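Local atomic coordinates of glutathione S-transferase 2 (Heligmosomoides polygyrus, PDB entry 1TW9), a protein that probably catalyses the transfer of glutathione to electrophilic halide compounds, yielding an S-substituted glutathione, a halide anion and a proton. Residues R19-L24 / K73-A78; A86-L91 / K152-D157; L24-Y29 / T191-K196. All coordinates share one frame; numbering follows the deposited sequence.

In the fold
Contacts 1 and 2 are buried, whereas contact 3 is only partly so. Contacts 1 and 3 both use helix 16-24 of the thioredoxin-like domain and share L24, which meets an aromatic ring in the first and helix 192-200 in the second. Contact 2 belongs to the helical domain but touches contact 1 where F77 O bonds to W155 N at the start of helix 155-170. The chemistry follows position: aliphatic and aromatic in contact 1, aliphatic groups on an indole whose N-H reaches an aspartate through water in contact 2, and in contact 3 aliphatic packing beside an arginine that serves a helix C-terminus and a nearby aspartate.

Contact 1 (R19-L24 / K73-A78); sequences RQVFAL and KTFGFA. Unlike the reference sequence in segment 19-24: V21 (reference Ile).
L24 lays its CD1 methyl over the face of the F77 ring in a CH-pi contact, 3.6 Å from CD1 to the ring centroid and only 7° off the ring normal. With the methyl so well centred, all six ring carbons share the contact. The opposite face of F77 is met by the backbone O of F75, lying toward the rim, so the ring is sandwiched between the last residue of helix 16-24 and the last turn of helix 64-75. The F77 side chain turns back to L24 with CG anti to the carbonyl carbon (chi1 -55°).

One turn earlier, V21 touches both phenylalanines with a single methyl. Its CG1 lies at the edge of the F75 ring, 4.2 Å from F75 CD1, and meets F77 CD1 at 4.5 Å; a short branched side chain suits this site, its CG1, anti to the backbone N, held within reach of both rings. F22 completes the row, CD1 reaching F75 CE1 at 4.3 Å, and its ring also stacks on that of Y29 and meets that of Y4. Between F75 and F77 the chain turns at G76, whose positive phi (98°) would jam a CB against the preceding carbonyl. Apolar groups carry the contact, which implies that shape and dispersion, rather than directed polar bonds, hold helix 16-24 to the end of helix 64-75 and its following loop.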
ATOM      1  N   ARG A  19      -9.369  -7.812 -11.022  1.00 30.85           N
ATOM      2  CA  ARG A  19     -10.195  -8.692 -11.841  1.00 30.68           C
ATOM      3  C   ARG A  19     -10.515  -9.935 -11.110  1.00 30.06           C
ATOM      4  O   ARG A  19     -11.630 -10.472 -11.178  1.00 32.39           O
ATOM      5  CB  ARG A  19      -9.498  -9.006 -13.171  1.00 30.23           C
ATOM      6  CG  ARG A  19      -9.235  -7.790 -14.038  1.00 27.82           C
ATOM      7  CD  ARG A  19      -8.828  -8.286 -15.429  1.00 30.83           C
ATOM      8  NE  ARG A  19      -8.354  -7.194 -16.306  1.00 31.96           N
ATOM      9  CZ  ARG A  19      -7.080  -6.988 -16.599  1.00 34.51           C
ATOM     10  NH1 ARG A  19      -6.129  -7.774 -16.091  1.00 31.72           N
ATOM     11  NH2 ARG A  19      -6.776  -6.033 -17.448  1.00 32.13           N
ATOM     12  N   GLN A  20      -9.538 -10.448 -10.354  1.00 30.38           N
ATOM     13  CA  GLN A  20      -9.802 -11.651  -9.599  1.00 29.97           C
ATOM     14  C   GLN A  20     -10.718 -11.434  -8.344  1.00 31.45           C
ATOM     15  O   GLN A  20     -11.463 -12.322  -7.976  1.00 31.31           O
ATOM     16  CB  GLN A  20      -8.547 -12.366  -9.277  1.00 31.68           C
ATOM     17  CG  GLN A  20      -7.850 -12.868 -10.509  1.00 28.38           C
ATOM     18  CD  GLN A  20      -6.688 -13.729 -10.256  1.00 32.45           C
ATOM     19  OE1 GLN A  20      -6.486 -14.161  -9.106  1.00 32.53           O
ATOM     20  NE2 GLN A  20      -5.908 -13.992 -11.287  1.00 30.88           N
ATOM     21  N   VAL A  21     -10.664 -10.250  -7.733  1.00 30.55           N
ATOM     22  CA  VAL A  21     -11.611  -9.909  -6.669  1.00 29.66           C
ATOM     23  C   VAL A  21     -13.026  -9.905  -7.240  1.00 30.07           C
ATOM     24  O   VAL A  21     -13.939 -10.449  -6.681  1.00 30.49           O
ATOM     25  CB  VAL A  21     -11.244  -8.598  -5.994  1.00 29.89           C
ATOM     26  CG1 VAL A  21     -12.322  -8.180  -5.034  1.00 31.48           C
ATOM     27  CG2 VAL A  21      -9.888  -8.814  -5.204  1.00 30.99           C
ATOM     28  N   PHE A  22     -13.166  -9.249  -8.370  1.00 31.10           N
ATOM     29  CA  PHE A  22     -14.463  -9.222  -9.033  1.00 30.50           C
ATOM     30  C   PHE A  22     -14.962 -10.635  -9.306  1.00 30.63           C
ATOM     31  O   PHE A  22     -16.126 -10.968  -9.089  1.00 32.28           O
ATOM     32  CB  PHE A  22     -14.372  -8.465 -10.375  1.00 31.81           C
ATOM     33  CG  PHE A  22     -14.461  -6.902 -10.244  1.00 29.95           C
ATOM     34  CD1 PHE A  22     -15.465  -6.297  -9.485  1.00 32.16           C
ATOM     35  CD2 PHE A  22     -13.492  -6.093 -10.816  1.00 30.67           C
ATOM     36  CE1 PHE A  22     -15.529  -4.928  -9.400  1.00 32.93           C
ATOM     37  CE2 PHE A  22     -13.590  -4.725 -10.739  1.00 30.64           C
ATOM     38  CZ  PHE A  22     -14.593  -4.142 -10.026  1.00 32.10           C
ATOM     39  N   ALA A  23     -14.068 -11.484  -9.832  1.00 31.88           N
ATOM     40  CA  ALA A  23     -14.418 -12.860 -10.177  1.00 31.64           C
ATOM     41  C   ALA A  23     -14.872 -13.559  -8.921  1.00 31.60           C
ATOM     42  O   ALA A  23     -15.913 -14.242  -8.928  1.00 31.04           O
ATOM     43  CB  ALA A  23     -13.238 -13.612 -10.819  1.00 31.39           C
ATOM     44  N   LEU A  24     -14.074 -13.454  -7.854  1.00 31.91           N
ATOM     45  CA  LEU A  24     -14.369 -14.104  -6.583  1.00 32.24           C
ATOM     46  C   LEU A  24     -15.722 -13.701  -6.010  1.00 31.73           C
ATOM     47  O   LEU A  24     -16.388 -14.488  -5.336  1.00 31.85           O
ATOM     48  CB  LEU A  24     -13.318 -13.699  -5.552  1.00 35.07           C
ATOM     49  CG  LEU A  24     -12.493 -14.715  -4.844  1.00 40.36           C
ATOM     50  CD1 LEU A  24     -11.992 -14.083  -3.580  1.00 35.63           C
ATOM     51  CD2 LEU A  24     -13.058 -16.151  -4.721  1.00 40.46           C
ATOM     52  N   LYS A  73     -12.762  -5.156   0.517  1.00 30.18           N
ATOM     53  CA  LYS A  73     -13.570  -4.767   1.651  1.00 29.70           C
ATOM     54  C   LYS A  73     -15.058  -4.738   1.253  1.00 30.94           C
ATOM     55  O   LYS A  73     -15.930  -5.051   2.085  1.00 31.05           O
ATOM     56  CB  LYS A  73     -13.108  -3.458   2.183  1.00 32.94           C
ATOM     57  CG  LYS A  73     -11.798  -3.592   2.915  1.00 32.86           C
ATOM     58  CD  LYS A  73     -11.189  -2.234   3.428  1.00 35.45           C
ATOM     59  CE  LYS A  73     -10.000  -2.356   4.405  1.00 37.52           C
ATOM     60  NZ  LYS A  73     -10.385  -2.874   5.790  1.00 37.61           N
ATOM     61  N   THR A  74     -15.319  -4.274   0.055  1.00 29.98           N
ATOM     62  CA  THR A  74     -16.676  -4.222  -0.435  1.00 30.26           C
ATOM     63  C   THR A  74     -17.302  -5.585  -0.376  1.00 29.91           C
ATOM     64  O   THR A  74     -18.492  -5.768  -0.038  1.00 30.22           O
ATOM     65  CB  THR A  74     -16.693  -3.657  -1.855  1.00 32.25           C
ATOM     66  OG1 THR A  74     -16.270  -2.304  -1.834  1.00 34.16           O
ATOM     67  CG2 THR A  74     -18.076  -3.614  -2.454  1.00 34.78           C
ATOM     68  N   PHE A  75     -16.528  -6.590  -0.799  1.00 28.29           N
ATOM     69  CA  PHE A  75     -17.063  -7.945  -1.068  1.00 29.48           C
ATOM     70  C   PHE A  75     -16.763  -8.980  -0.009  1.00 30.45           C
ATOM     71  O   PHE A  75     -17.236 -10.132  -0.091  1.00 31.41           O
ATOM     72  CB  PHE A  75     -16.619  -8.421  -2.482  1.00 30.72           C
ATOM     73  CG  PHE A  75     -17.126  -7.556  -3.567  1.00 33.97           C
ATOM     74  CD1 PHE A  75     -16.275  -6.932  -4.434  1.00 37.79           C
ATOM     75  CD2 PHE A  75     -18.471  -7.342  -3.668  1.00 35.85           C
ATOM     76  CE1 PHE A  75     -16.801  -6.134  -5.448  1.00 36.90           C
ATOM     77  CE2 PHE A  75     -18.965  -6.558  -4.640  1.00 38.24           C
ATOM     78  CZ  PHE A  75     -18.128  -5.908  -5.468  1.00 35.14           C
ATOM     79  N   GLY A  76     -15.961  -8.614   0.990  1.00 31.04           N
ATOM     80  CA  GLY A  76     -15.736  -9.499   2.132  1.00 29.78           C
ATOM     81  C   GLY A  76     -14.447 -10.323   2.082  1.00 30.07           C
ATOM     82  O   GLY A  76     -14.403 -11.396   2.673  1.00 29.81           O
ATOM     83  N   PHE A  77     -13.433  -9.838   1.356  1.00 29.35           N
ATOM     84  CA  PHE A  77     -12.233 -10.601   1.118  1.00 29.23           C
ATOM     85  C   PHE A  77     -11.035  -9.827   1.705  1.00 28.43           C
ATOM     86  O   PHE A  77      -9.916  -9.873   1.142  1.00 30.15           O
ATOM     87  CB  PHE A  77     -12.004 -10.894  -0.352  1.00 30.49           C
ATOM     88  CG  PHE A  77     -13.228 -11.601  -1.003  1.00 29.34           C
ATOM     89  CD1 PHE A  77     -13.922 -11.046  -2.026  1.00 40.01           C
ATOM     90  CD2 PHE A  77     -13.604 -12.805  -0.514  1.00 34.07           C
ATOM     91  CE1 PHE A  77     -15.068 -11.775  -2.510  1.00 35.56           C
ATOM     92  CE2 PHE A  77     -14.672 -13.476  -1.040  1.00 37.91           C
ATOM     93  CZ  PHE A  77     -15.382 -12.899  -1.972  1.00 33.80           C
ATOM     94  N   ALA A  78     -11.295  -9.066   2.738  1.00 28.68           N
ATOM     95  CA  ALA A  78     -10.176  -8.293   3.413  1.00 27.87           C
ATOM     96  C   ALA A  78     -10.096  -8.593   4.908  1.00 29.71           C
ATOM     97  O   ALA A  78      -9.701  -7.735   5.670  1.00 32.23           O
ATOM     98  CB  ALA A  78     -10.331  -6.887   3.185  1.00 29.52           C
TER

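Contact 2 (A86-L91 / K152-D157); sequences ALIDSL and KISWVD. Unlike the reference sequence in segment 86-91: L91 (reference Pro).
A buried, mainly apolar contact of the alpha-helical domain joins helix 82-101 to the N-terminus of helix 155-170, with I88 packed against S154, W155 and V156. The two branches of I88 divide the work. CD1 reaches S154 CB at 3.5 Å, while CG2 sits over one face of the W155 indole, toward its rim, 3.4 Å from NE1, and also meets V156 CG1 at 3.8 Å. L91, one turn on, adds its CB against V156 CG2 at 3.8 Å.

Tryptophan suits its place by offering a flat apolar face to I88 and a polar edge to water. That water accepts from W155 NE1 at 2.9 Å and donates to D89 OD1 at 2.8 Å, lying in the indole plane. S154 is the N-cap of its helix, and its backbone N bonds to D157 OD2 (2.8 Å), on the anti lone pair: one half of the Ser-x-x-Asp capping box familiar from this helix in glutathione transferases.

D89 also pairs with two arginines, R69 of its own chain through OD1 and R69 of the second subunit through OD2, which puts this edge at the dimer interface. W155 meanwhile lies against helix 64-75, and L91 against helix 119-142.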
ATOM      1  N   ALA A  86      -5.237  -5.481   8.433  1.00 31.33           N
ATOM      2  CA  ALA A  86      -3.910  -4.842   8.521  1.00 31.39           C
ATOM      3  C   ALA A  86      -2.816  -5.896   8.218  1.00 30.80           C
ATOM      4  O   ALA A  86      -1.840  -5.588   7.546  1.00 32.36           O
ATOM      5  CB  ALA A  86      -3.694  -4.237   9.855  1.00 30.56           C
ATOM      6  N   LEU A  87      -2.933  -7.119   8.721  1.00 30.55           N
ATOM      7  CA  LEU A  87      -1.964  -8.183   8.363  1.00 31.46           C
ATOM      8  C   LEU A  87      -1.951  -8.459   6.888  1.00 31.73           C
ATOM      9  O   LEU A  87      -0.885  -8.647   6.296  1.00 32.72           O
ATOM     10  CB  LEU A  87      -2.308  -9.439   9.147  1.00 32.80           C
ATOM     11  CG  LEU A  87      -1.983  -9.349  10.647  1.00 33.02           C
ATOM     12  CD1 LEU A  87      -2.509 -10.623  11.345  1.00 34.33           C
ATOM     13  CD2 LEU A  87      -0.498  -9.150  11.008  1.00 36.65           C
ATOM     14  N   ILE A  88      -3.133  -8.501   6.306  1.00 31.33           N
ATOM     15  CA  ILE A  88      -3.257  -8.725   4.876  1.00 31.85           C
ATOM     16  C   ILE A  88      -2.484  -7.598   4.159  1.00 32.34           C
ATOM     17  O   ILE A  88      -1.692  -7.825   3.218  1.00 31.54           O
ATOM     18  CB  ILE A  88      -4.749  -8.797   4.482  1.00 31.80           C
ATOM     19  CG1 ILE A  88      -5.422 -10.137   5.008  1.00 30.23           C
ATOM     20  CG2 ILE A  88      -4.988  -8.592   2.966  1.00 32.83           C
ATOM     21  CD1 ILE A  88      -6.928 -10.128   5.010  1.00 31.98           C
ATOM     22  N   ASP A  89      -2.791  -6.379   4.543  1.00 31.39           N
ATOM     23  CA  ASP A  89      -2.079  -5.207   4.013  1.00 32.15           C
ATOM     24  C   ASP A  89      -0.583  -5.395   4.133  1.00 32.08           C
ATOM     25  O   ASP A  89       0.161  -5.086   3.199  1.00 31.94           O
ATOM     26  CB  ASP A  89      -2.429  -3.931   4.735  1.00 30.76           C
ATOM     27  CG  ASP A  89      -3.802  -3.456   4.496  1.00 32.36           C
ATOM     28  OD1 ASP A  89      -4.458  -3.905   3.509  1.00 31.12           O
ATOM     29  OD2 ASP A  89      -4.341  -2.574   5.204  1.00 29.98           O
ATOM     30  N   SER A  90      -0.123  -5.829   5.285  1.00 32.15           N
ATOM     31  CA  SER A  90       1.314  -5.941   5.538  1.00 31.65           C
ATOM     32  C   SER A  90       1.926  -6.951   4.542  1.00 30.53           C
ATOM     33  O   SER A  90       3.025  -6.714   4.034  1.00 31.06           O
ATOM     34  CB  SER A  90       1.640  -6.333   7.000  1.00 30.31           C
ATOM     35  OG  SER A  90       1.365  -7.688   7.228  1.00 33.05           O
ATOM     36  N   LEU A  91       1.205  -8.044   4.238  1.00 30.54           N
ATOM     37  CA  LEU A  91       1.722  -9.052   3.299  1.00 31.45           C
ATOM     38  C   LEU A  91       1.785  -8.476   1.863  1.00 31.99           C
ATOM     39  O   LEU A  91       2.685  -8.790   1.104  1.00 33.05           O
ATOM     40  CB  LEU A  91       0.856 -10.319   3.360  1.00 31.95           C
ATOM     41  CG  LEU A  91       1.212 -11.122   4.631  1.00 33.33           C
ATOM     42  CD1 LEU A  91       0.008 -11.935   4.953  1.00 35.54           C
ATOM     43  CD2 LEU A  91       2.425 -11.951   4.313  1.00 32.71           C
ATOM     44  N   LYS A 152     -10.383 -17.323   5.870  1.00 31.17           N
ATOM     45  CA  LYS A 152     -11.070 -17.154   4.612  1.00 30.64           C
ATOM     46  C   LYS A 152     -10.151 -16.496   3.628  1.00 30.16           C
ATOM     47  O   LYS A 152      -9.165 -15.834   3.979  1.00 31.06           O
ATOM     48  CB  LYS A 152     -12.271 -16.274   4.878  1.00 31.54           C
ATOM     49  CG  LYS A 152     -13.139 -15.952   3.741  1.00 35.39           C
ATOM     50  CD  LYS A 152     -14.201 -14.966   4.236  1.00 34.98           C
ATOM     51  CE  LYS A 152     -15.231 -14.609   3.117  1.00 36.94           C
ATOM     52  NZ  LYS A 152     -16.140 -13.453   3.403  1.00 36.47           N
ATOM     53  N   ILE A 153     -10.422 -16.719   2.371  1.00 29.63           N
ATOM     54  CA  ILE A 153      -9.612 -16.196   1.298  1.00 30.73           C
ATOM     55  C   ILE A 153      -9.629 -14.694   1.356  1.00 30.06           C
ATOM     56  O   ILE A 153     -10.688 -14.060   1.684  1.00 29.30           O
ATOM     57  CB  ILE A 153     -10.172 -16.715  -0.043  1.00 30.03           C
ATOM     58  CG1 ILE A 153      -9.257 -16.386  -1.226  1.00 31.71           C
ATOM     59  CG2 ILE A 153     -11.547 -16.186  -0.326  1.00 34.13           C
ATOM     60  CD1 ILE A 153      -9.508 -17.158  -2.536  1.00 32.92           C
ATOM     61  N   SER A 154      -8.485 -14.079   1.033  1.00 31.69           N
ATOM     62  CA  SER A 154      -8.422 -12.613   0.990  1.00 30.75           C
ATOM     63  C   SER A 154      -7.738 -12.201  -0.308  1.00 31.90           C
ATOM     64  O   SER A 154      -7.078 -13.029  -0.979  1.00 31.52           O
ATOM     65  CB  SER A 154      -7.664 -12.023   2.143  1.00 31.51           C
ATOM     66  OG  SER A 154      -6.299 -12.404   2.110  1.00 32.72           O
ATOM     67  N   TRP A 155      -7.751 -10.904  -0.547  1.00 29.68           N
ATOM     68  CA  TRP A 155      -7.135 -10.384  -1.830  1.00 30.10           C
ATOM     69  C   TRP A 155      -5.632 -10.618  -1.870  1.00 31.67           C
ATOM     70  O   TRP A 155      -5.061 -10.797  -2.993  1.00 33.17           O
ATOM     71  CB  TRP A 155      -7.445  -8.920  -2.025  1.00 31.09           C
ATOM     72  CG  TRP A 155      -6.927  -7.975  -0.990  1.00 30.82           C
ATOM     73  CD1 TRP A 155      -7.483  -7.667   0.239  1.00 30.03           C
ATOM     74  CD2 TRP A 155      -5.818  -7.078  -1.155  1.00 30.15           C
ATOM     75  NE1 TRP A 155      -6.750  -6.657   0.849  1.00 30.43           N
ATOM     76  CE2 TRP A 155      -5.699  -6.319   0.035  1.00 29.78           C
ATOM     77  CE3 TRP A 155      -4.838  -6.936  -2.129  1.00 31.86           C
ATOM     78  CZ2 TRP A 155      -4.683  -5.374   0.232  1.00 30.13           C
ATOM     79  CZ3 TRP A 155      -3.860  -5.974  -1.931  1.00 29.86           C
ATOM     80  CH2 TRP A 155      -3.796  -5.211  -0.778  1.00 32.54           C
ATOM     81  N   VAL A 156      -4.977 -10.676  -0.733  1.00 32.58           N
ATOM     82  CA  VAL A 156      -3.491 -10.949  -0.754  1.00 32.23           C
ATOM     83  C   VAL A 156      -3.248 -12.424  -1.109  1.00 32.25           C
ATOM     84  O   VAL A 156      -2.262 -12.748  -1.765  1.00 32.60           O
ATOM     85  CB  VAL A 156      -2.703 -10.544   0.508  1.00 32.33           C
ATOM     86  CG1 VAL A 156      -2.990 -11.512   1.709  1.00 32.52           C
ATOM     87  CG2 VAL A 156      -1.223 -10.468   0.177  1.00 33.71           C
ATOM     88  N   ASP A 157      -4.127 -13.352  -0.727  1.00 32.53           N
ATOM     89  CA  ASP A 157      -4.026 -14.729  -1.243  1.00 32.66           C
ATOM     90  C   ASP A 157      -4.051 -14.745  -2.792  1.00 32.84           C
ATOM     91  O   ASP A 157      -3.243 -15.423  -3.433  1.00 31.57           O
ATOM     92  CB  ASP A 157      -5.169 -15.586  -0.769  1.00 32.36           C
ATOM     93  CG  ASP A 157      -5.128 -15.876   0.676  1.00 34.42           C
ATOM     94  OD1 ASP A 157      -4.076 -16.380   1.216  1.00 33.02           O
ATOM     95  OD2 ASP A 157      -6.208 -15.650   1.343  1.00 35.32           O
TER
HETATM   96  O   HOH W   1      -6.826  -5.393   3.503  1.00 18.94           O

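Contact 3 (L24-Y29 / T191-K196); sequences LADQKY and TPRIKK
L24 and D26 meet R193 at the Schellman motif that closes helix 16-24, the helix of a beta-alpha-beta crossover in the thioredoxin-like domain; their partner is the first turn of helix 192-200 in the C-terminal domain. R193 is fully extended from CG to NE, and this stretched chain carries its guanidinium across the helix terminus. There NH1 donates to L24 O at 3.0 Å, a fairly straight bond (159°). The oxygen lies in the guanidinium plane, although the donor itself stands above the plane of the carbonyl. Arginine suits this place because its cation can serve a carbonyl oxygen at the C-terminal end of a helix, where the dipole would probably favour positive charge.

D26 covers one guanidinium face with its CB, which stands over the centre, 3.4 Å from R193 CZ, the two side chains crossing at about a right angle. Its OD2 stays 3.8 Å from R193 NH2 and well out of the guanidinium plane, a long salt bridge that works through charge alone.

The L24 side chain starts away from helix 192-200, but its end comes back to it, with CG almost eclipsing the CA hydrogen (chi1 -123°). CG then lies 3.9 Å from I194 CD1, and CD2 packs against T191 CG2 at 4.1 Å. An alanine here, lacking CG and both methyls, would probably leave a gap beside I194 CD1 and T191 CG2 and the F77 face without its CH-pi partner. T191, at the N-cap position, turns its hydroxyl to the carbonyls of R187 and I188 instead of capping its own helix. R193 CD, next to the charged group, lies 3.4 Å from the same L24 O that NH1 binds.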
ATOM      1  N   LEU A  24     -14.074 -13.454  -7.854  1.00 31.91           N
ATOM      2  CA  LEU A  24     -14.369 -14.104  -6.583  1.00 32.24           C
ATOM      3  C   LEU A  24     -15.722 -13.701  -6.010  1.00 31.73           C
ATOM      4  O   LEU A  24     -16.388 -14.488  -5.336  1.00 31.85           O
ATOM      5  CB  LEU A  24     -13.318 -13.699  -5.552  1.00 35.07           C
ATOM      6  CG  LEU A  24     -12.493 -14.715  -4.844  1.00 40.36           C
ATOM      7  CD1 LEU A  24     -11.992 -14.083  -3.580  1.00 35.63           C
ATOM      8  CD2 LEU A  24     -13.058 -16.151  -4.721  1.00 40.46           C
ATOM      9  N   ALA A  25     -16.123 -12.465  -6.270  1.00 32.35           N
ATOM     10  CA  ALA A  25     -17.382 -11.881  -5.765  1.00 31.61           C
ATOM     11  C   ALA A  25     -18.566 -12.109  -6.714  1.00 33.08           C
ATOM     12  O   ALA A  25     -19.658 -11.695  -6.394  1.00 33.29           O
ATOM     13  CB  ALA A  25     -17.205 -10.437  -5.534  1.00 33.08           C
ATOM     14  N   ASP A  26     -18.302 -12.661  -7.887  1.00 31.45           N
ATOM     15  CA  ASP A  26     -19.302 -12.812  -8.971  1.00 33.04           C
ATOM     16  C   ASP A  26     -19.922 -11.459  -9.284  1.00 33.77           C
ATOM     17  O   ASP A  26     -21.137 -11.296  -9.522  1.00 35.15           O
ATOM     18  CB  ASP A  26     -20.322 -13.854  -8.566  1.00 33.28           C
ATOM     19  CG  ASP A  26     -21.256 -14.213  -9.645  1.00 37.87           C
ATOM     20  OD1 ASP A  26     -20.830 -14.214 -10.798  1.00 39.42           O
ATOM     21  OD2 ASP A  26     -22.431 -14.558  -9.408  1.00 41.42           O
ATOM     22  N   GLN A  27     -19.041 -10.490  -9.391  1.00 32.95           N
ATOM     23  CA  GLN A  27     -19.482  -9.152  -9.692  1.00 31.72           C
ATOM     24  C   GLN A  27     -19.148  -8.814 -11.144  1.00 32.00           C
ATOM     25  O   GLN A  27     -17.983  -8.853 -11.549  1.00 33.93           O
ATOM     26  CB  GLN A  27     -18.814  -8.177  -8.724  1.00 30.95           C
ATOM     27  CG  GLN A  27     -19.089  -6.713  -9.100  1.00 32.88           C
ATOM     28  CD  GLN A  27     -20.499  -6.310  -8.926  1.00 33.27           C
ATOM     29  OE1 GLN A  27     -21.144  -5.815  -9.886  1.00 33.82           O
ATOM     30  NE2 GLN A  27     -21.015  -6.488  -7.708  1.00 33.00           N
ATOM     31  N   LYS A  28     -20.141  -8.357 -11.888  1.00 31.36           N
ATOM     32  CA  LYS A  28     -19.924  -7.956 -13.256  1.00 33.96           C
ATOM     33  C   LYS A  28     -19.270  -6.567 -13.279  1.00 31.02           C
ATOM     34  O   LYS A  28     -19.608  -5.703 -12.486  1.00 30.67           O
ATOM     35  CB  LYS A  28     -21.260  -7.989 -14.017  1.00 34.33           C
ATOM     36  CG  LYS A  28     -21.756  -6.691 -14.527  1.00 41.17           C
ATOM     37  CD  LYS A  28     -23.116  -6.838 -15.212  1.00 39.46           C
ATOM     38  CE  LYS A  28     -23.400  -5.899 -16.436  1.00 45.24           C
ATOM     39  NZ  LYS A  28     -24.343  -4.760 -16.087  1.00 49.44           N
ATOM     40  N   TYR A  29     -18.392  -6.349 -14.232  1.00 30.89           N
ATOM     41  CA  TYR A  29     -17.704  -5.056 -14.395  1.00 29.89           C
ATOM     42  C   TYR A  29     -17.298  -4.900 -15.837  1.00 31.61           C
ATOM     43  O   TYR A  29     -17.264  -5.860 -16.565  1.00 31.19           O
ATOM     44  CB  TYR A  29     -16.492  -4.968 -13.484  1.00 30.48           C
ATOM     45  CG  TYR A  29     -15.380  -5.942 -13.855  1.00 29.11           C
ATOM     46  CD1 TYR A  29     -15.497  -7.326 -13.549  1.00 27.97           C
ATOM     47  CD2 TYR A  29     -14.223  -5.481 -14.484  1.00 32.37           C
ATOM     48  CE1 TYR A  29     -14.488  -8.245 -13.884  1.00 31.17           C
ATOM     49  CE2 TYR A  29     -13.224  -6.374 -14.843  1.00 30.10           C
ATOM     50  CZ  TYR A  29     -13.371  -7.740 -14.593  1.00 31.21           C
ATOM     51  OH  TYR A  29     -12.377  -8.598 -14.965  1.00 33.95           O
ATOM     52  N   THR A 191      -9.849 -22.385  -6.712  1.00 30.66           N
ATOM     53  CA  THR A 191     -11.119 -21.877  -6.153  1.00 30.78           C
ATOM     54  C   THR A 191     -12.079 -21.690  -7.326  1.00 30.12           C
ATOM     55  O   THR A 191     -11.659 -21.072  -8.308  1.00 30.99           O
ATOM     56  CB  THR A 191     -10.856 -20.546  -5.445  1.00 30.73           C
ATOM     57  OG1 THR A 191      -9.877 -20.748  -4.405  1.00 30.42           O
ATOM     58  CG2 THR A 191     -12.020 -20.086  -4.757  1.00 31.86           C
ATOM     59  N   PRO A 192     -13.280 -22.300  -7.348  1.00 31.40           N
ATOM     60  CA  PRO A 192     -14.064 -22.356  -8.603  1.00 30.76           C
ATOM     61  C   PRO A 192     -14.163 -21.038  -9.415  1.00 31.61           C
ATOM     62  O   PRO A 192     -13.939 -21.044 -10.612  1.00 29.38           O
ATOM     63  CB  PRO A 192     -15.419 -22.885  -8.156  1.00 32.56           C
ATOM     64  CG  PRO A 192     -15.070 -23.785  -7.025  1.00 31.74           C
ATOM     65  CD  PRO A 192     -13.858 -23.193  -6.331  1.00 31.84           C
ATOM     66  N   ARG A 193     -14.532 -19.926  -8.781  1.00 30.75           N
ATOM     67  CA  ARG A 193     -14.643 -18.660  -9.528  1.00 30.24           C
ATOM     68  C   ARG A 193     -13.325 -18.129 -10.069  1.00 29.75           C
ATOM     69  O   ARG A 193     -13.273 -17.449 -11.134  1.00 29.32           O
ATOM     70  CB  ARG A 193     -15.304 -17.635  -8.626  1.00 31.40           C
ATOM     71  CG  ARG A 193     -16.776 -17.886  -8.485  1.00 33.13           C
ATOM     72  CD  ARG A 193     -17.390 -16.970  -7.468  1.00 34.03           C
ATOM     73  NE  ARG A 193     -18.814 -17.133  -7.430  1.00 34.55           N
ATOM     74  CZ  ARG A 193     -19.608 -16.492  -6.564  1.00 37.68           C
ATOM     75  NH1 ARG A 193     -19.100 -15.633  -5.659  1.00 39.16           N
ATOM     76  NH2 ARG A 193     -20.918 -16.696  -6.603  1.00 39.74           N
ATOM     77  N   ILE A 194     -12.236 -18.421  -9.372  1.00 29.52           N
ATOM     78  CA  ILE A 194     -10.959 -18.018  -9.853  1.00 29.32           C
ATOM     79  C   ILE A 194     -10.472 -18.943 -11.003  1.00 29.68           C
ATOM     80  O   ILE A 194      -9.981 -18.482 -12.052  1.00 28.55           O
ATOM     81  CB  ILE A 194      -9.952 -18.055  -8.689  1.00 29.11           C
ATOM     82  CG1 ILE A 194     -10.372 -17.079  -7.559  1.00 31.10           C
ATOM     83  CG2 ILE A 194      -8.543 -17.759  -9.204  1.00 30.65           C
ATOM     84  CD1 ILE A 194     -10.488 -15.678  -7.990  1.00 31.86           C
ATOM     85  N   LYS A 195     -10.668 -20.233 -10.830  1.00 29.14           N
ATOM     86  CA  LYS A 195     -10.367 -21.199 -11.887  1.00 29.96           C
ATOM     87  C   LYS A 195     -11.078 -20.870 -13.156  1.00 29.47           C
ATOM     88  O   LYS A 195     -10.483 -20.886 -14.210  1.00 30.17           O
ATOM     89  CB  LYS A 195     -10.830 -22.583 -11.439  1.00 29.05           C
ATOM     90  CG  LYS A 195     -10.459 -23.761 -12.352  1.00 31.11           C
ATOM     91  CD  LYS A 195     -10.951 -25.089 -11.747  1.00 31.77           C
ATOM     92  CE  LYS A 195     -10.846 -26.259 -12.742  1.00 36.14           C
ATOM     93  NZ  LYS A 195     -10.579 -27.540 -12.061  1.00 43.05           N
ATOM     94  N   LYS A 196     -12.358 -20.543 -13.021  1.00 29.87           N
ATOM     95  CA  LYS A 196     -13.180 -20.163 -14.191  1.00 30.24           C
ATOM     96  C   LYS A 196     -12.633 -18.918 -14.878  1.00 29.93           C
ATOM     97  O   LYS A 196     -12.531 -18.851 -16.139  1.00 29.91           O
ATOM     98  CB  LYS A 196     -14.585 -19.867 -13.757  1.00 32.43           C
ATOM     99  CG  LYS A 196     -15.521 -19.571 -14.912  1.00 38.62           C
ATOM    100  CD  LYS A 196     -16.771 -18.908 -14.381  1.00 44.13           C
ATOM    101  CE  LYS A 196     -18.004 -19.077 -15.287  1.00 47.81           C
ATOM    102  NZ  LYS A 196     -19.030 -18.014 -15.011  1.00 47.93           N
TER